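Local atomic coordinates of flagellar biosynthetic protein FlhB (Shewanella putrefaciens CN-32, PDB entry 6Z0W), a protein that probably takes part, through the cytoplasmic domain seen here, in type III export of flagellar proteins and in building the rod of the flagellar basal body. Residues R7-V12 against D47-K52. Residues are numbered along the deposited sequence; the frame is centred on the assembly and turned at random.
Sequences RMMAEV and DDVAFK
Two methionines of helix 6-9, at the start of this cytoplasmic piece, M8 and M9, meet V49 near the start of helix 47-59 and so pack the one helix against the other within the cytoplasmic domain of this type III secretion exporter. M9 is the main contributor from 7-12: its methyl CE rests on V49 CG1 at 3.5 Å and on the V49 carbonyl O at 3.7 Å, beside K52 CB at 4.0 Å, three residues on along the helix, with SD near K52 CD. The M9 chain folds at chi2 (-60°) and then extends through chi3, which carries CE past SD to the valine. M8 reaches the same methyl from its neighbouring position, with CE 4.1 Å from V49 CG1; its CG is anti to the backbone N (chi1 -176°), and the bend comes only at the last torsion. No hydrogen bond crosses between the segments, and the 174 Å² buried in all is consistent with a small apolar contact. In the fold, helix 47-59 follows strand 40-46, an outermost strand of the mixed sheet, and M8 and V12 both rest on A43 of that strand. M9 and V12 also touch I53, extending the apolar contact along the helix. Away from helix 47-59, R7 NH1 forms a salt bridge with E11 OE2 at 2.6 Å, nearly straight at 169° and using the anti lone pair, while E11 OE1 accepts a hydrogen bond from N14 ND2.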
loop_
_atom_site.group_PDB
_atom_site.type_symbol
_atom_site.label_atom_id
_atom_site.label_comp_id
_atom_site.label_asym_id
_atom_site.label_seq_id
_atom_site.Cartn_x
_atom_site.Cartn_y
_atom_site.Cartn_z
ATOM N N ARG A 7 -17.302 5.031 1.560
ATOM C CA ARG A 7 -17.104 4.118 2.684
ATOM C C ARG A 7 -15.654 3.659 2.771
ATOM O O ARG A 7 -15.074 3.595 3.861
ATOM C CB ARG A 7 -18.050 2.926 2.545
ATOM C CG ARG A 7 -17.917 1.884 3.630
ATOM C CD ARG A 7 -18.226 2.475 4.995
ATOM N NE ARG A 7 -18.035 1.522 6.092
ATOM C CZ ARG A 7 -16.908 1.393 6.788
ATOM N NH1 ARG A 7 -15.863 2.156 6.498
ATOM N NH2 ARG A 7 -16.834 0.504 7.776
ATOM N N MET A 8 -15.040 3.361 1.630
ATOM C CA MET A 8 -13.609 3.098 1.622
ATOM C C MET A 8 -12.810 4.340 2.027
ATOM O O MET A 8 -11.864 4.245 2.808
ATOM C CB MET A 8 -13.192 2.595 0.243
ATOM C CG MET A 8 -11.736 2.201 0.138
ATOM S SD MET A 8 -11.229 2.140 -1.605
ATOM C CE MET A 8 -11.244 3.871 -2.016
ATOM N N MET A 9 -13.183 5.517 1.526
ATOM C CA MET A 9 -12.406 6.721 1.814
ATOM C C MET A 9 -12.435 7.077 3.288
ATOM O O MET A 9 -11.453 7.613 3.813
ATOM C CB MET A 9 -12.927 7.909 0.997
ATOM C CG MET A 9 -12.476 7.880 -0.404
ATOM S SD MET A 9 -10.687 7.910 -0.510
ATOM C CE MET A 9 -10.556 7.471 -2.215
ATOM N N ALA A 10 -13.546 6.797 3.964
ATOM C CA ALA A 10 -13.664 6.999 5.407
ATOM C C ALA A 10 -12.695 6.155 6.220
ATOM O O ALA A 10 -12.555 6.409 7.421
ATOM C CB ALA A 10 -15.097 6.702 5.855
ATOM N N GLU A 11 -12.039 5.152 5.617
ATOM C CA GLU A 11 -11.148 4.254 6.357
ATOM C C GLU A 11 -9.689 4.678 6.322
ATOM O O GLU A 11 -8.913 4.240 7.182
ATOM C CB GLU A 11 -11.221 2.822 5.804
ATOM C CG GLU A 11 -12.480 2.041 6.140
ATOM C CD GLU A 11 -12.674 1.874 7.632
ATOM O OE1 GLU A 11 -11.656 1.710 8.345
ATOM O OE2 GLU A 11 -13.840 1.936 8.090
ATOM N N VAL A 12 -9.300 5.493 5.346
ATOM C CA VAL A 12 -7.921 5.937 5.131
ATOM C C VAL A 12 -7.297 6.533 6.397
ATOM O O VAL A 12 -6.098 6.297 6.634
ATOM C CB VAL A 12 -7.838 6.932 3.951
ATOM C CG1 VAL A 12 -6.445 7.457 3.794
ATOM C CG2 VAL A 12 -8.212 6.258 2.640
ATOM N N ASP A 47 -5.199 6.255 -10.164
ATOM C CA ASP A 47 -5.359 7.557 -10.794
ATOM C C ASP A 47 -5.948 8.573 -9.821
ATOM O O ASP A 47 -5.314 8.879 -8.806
ATOM C CB ASP A 47 -6.178 7.387 -12.066
ATOM C CG ASP A 47 -5.492 6.436 -13.065
ATOM O OD1 ASP A 47 -4.248 6.290 -12.995
ATOM O OD2 ASP A 47 -6.187 5.845 -13.916
ATOM N N ASP A 48 -7.140 9.108 -10.102
ATOM C CA ASP A 48 -7.645 10.194 -9.266
ATOM C C ASP A 48 -8.023 9.697 -7.880
ATOM O O ASP A 48 -7.841 10.416 -6.889
ATOM C CB ASP A 48 -8.848 10.869 -9.900
ATOM C CG ASP A 48 -9.491 11.871 -8.968
ATOM O OD1 ASP A 48 -8.882 12.943 -8.720
ATOM O OD2 ASP A 48 -10.602 11.575 -8.468
ATOM N N VAL A 49 -8.582 8.490 -7.798
ATOM C CA VAL A 49 -8.895 7.915 -6.497
ATOM C C VAL A 49 -7.616 7.714 -5.698
ATOM O O VAL A 49 -7.609 7.850 -4.468
ATOM C CB VAL A 49 -9.682 6.603 -6.680
ATOM C CG1 VAL A 49 -9.946 5.942 -5.328
ATOM C CG2 VAL A 49 -11.003 6.865 -7.442
ATOM N N ALA A 50 -6.519 7.381 -6.381
ATOM C CA ALA A 50 -5.230 7.285 -5.712
ATOM C C ALA A 50 -4.834 8.630 -5.103
ATOM O O ALA A 50 -4.388 8.685 -3.947
ATOM C CB ALA A 50 -4.173 6.771 -6.693
ATOM N N PHE A 51 -5.041 9.739 -5.838
ATOM C CA PHE A 51 -4.702 11.036 -5.252
ATOM C C PHE A 51 -5.656 11.453 -4.131
ATOM O O PHE A 51 -5.229 12.162 -3.208
ATOM C CB PHE A 51 -4.619 12.120 -6.334
ATOM C CG PHE A 51 -3.251 12.202 -6.971
ATOM C CD1 PHE A 51 -2.187 12.802 -6.305
ATOM C CD2 PHE A 51 -3.010 11.610 -8.203
ATOM C CE1 PHE A 51 -0.917 12.845 -6.881
ATOM C CE2 PHE A 51 -1.748 11.650 -8.777
ATOM C CZ PHE A 51 -0.703 12.264 -8.113
ATOM N N LYS A 52 -6.932 11.033 -4.166
ATOM C CA LYS A 52 -7.796 11.342 -3.026
ATOM C C LYS A 52 -7.359 10.561 -1.784
ATOM O O LYS A 52 -7.386 11.098 -0.674
ATOM C CB LYS A 52 -9.268 11.067 -3.346
ATOM C CG LYS A 52 -10.235 12.149 -2.806
ATOM C CD LYS A 52 -10.454 12.024 -1.280
ATOM C CE LYS A 52 -11.767 12.650 -0.800
ATOM N NZ LYS A 52 -12.164 12.137 0.556
#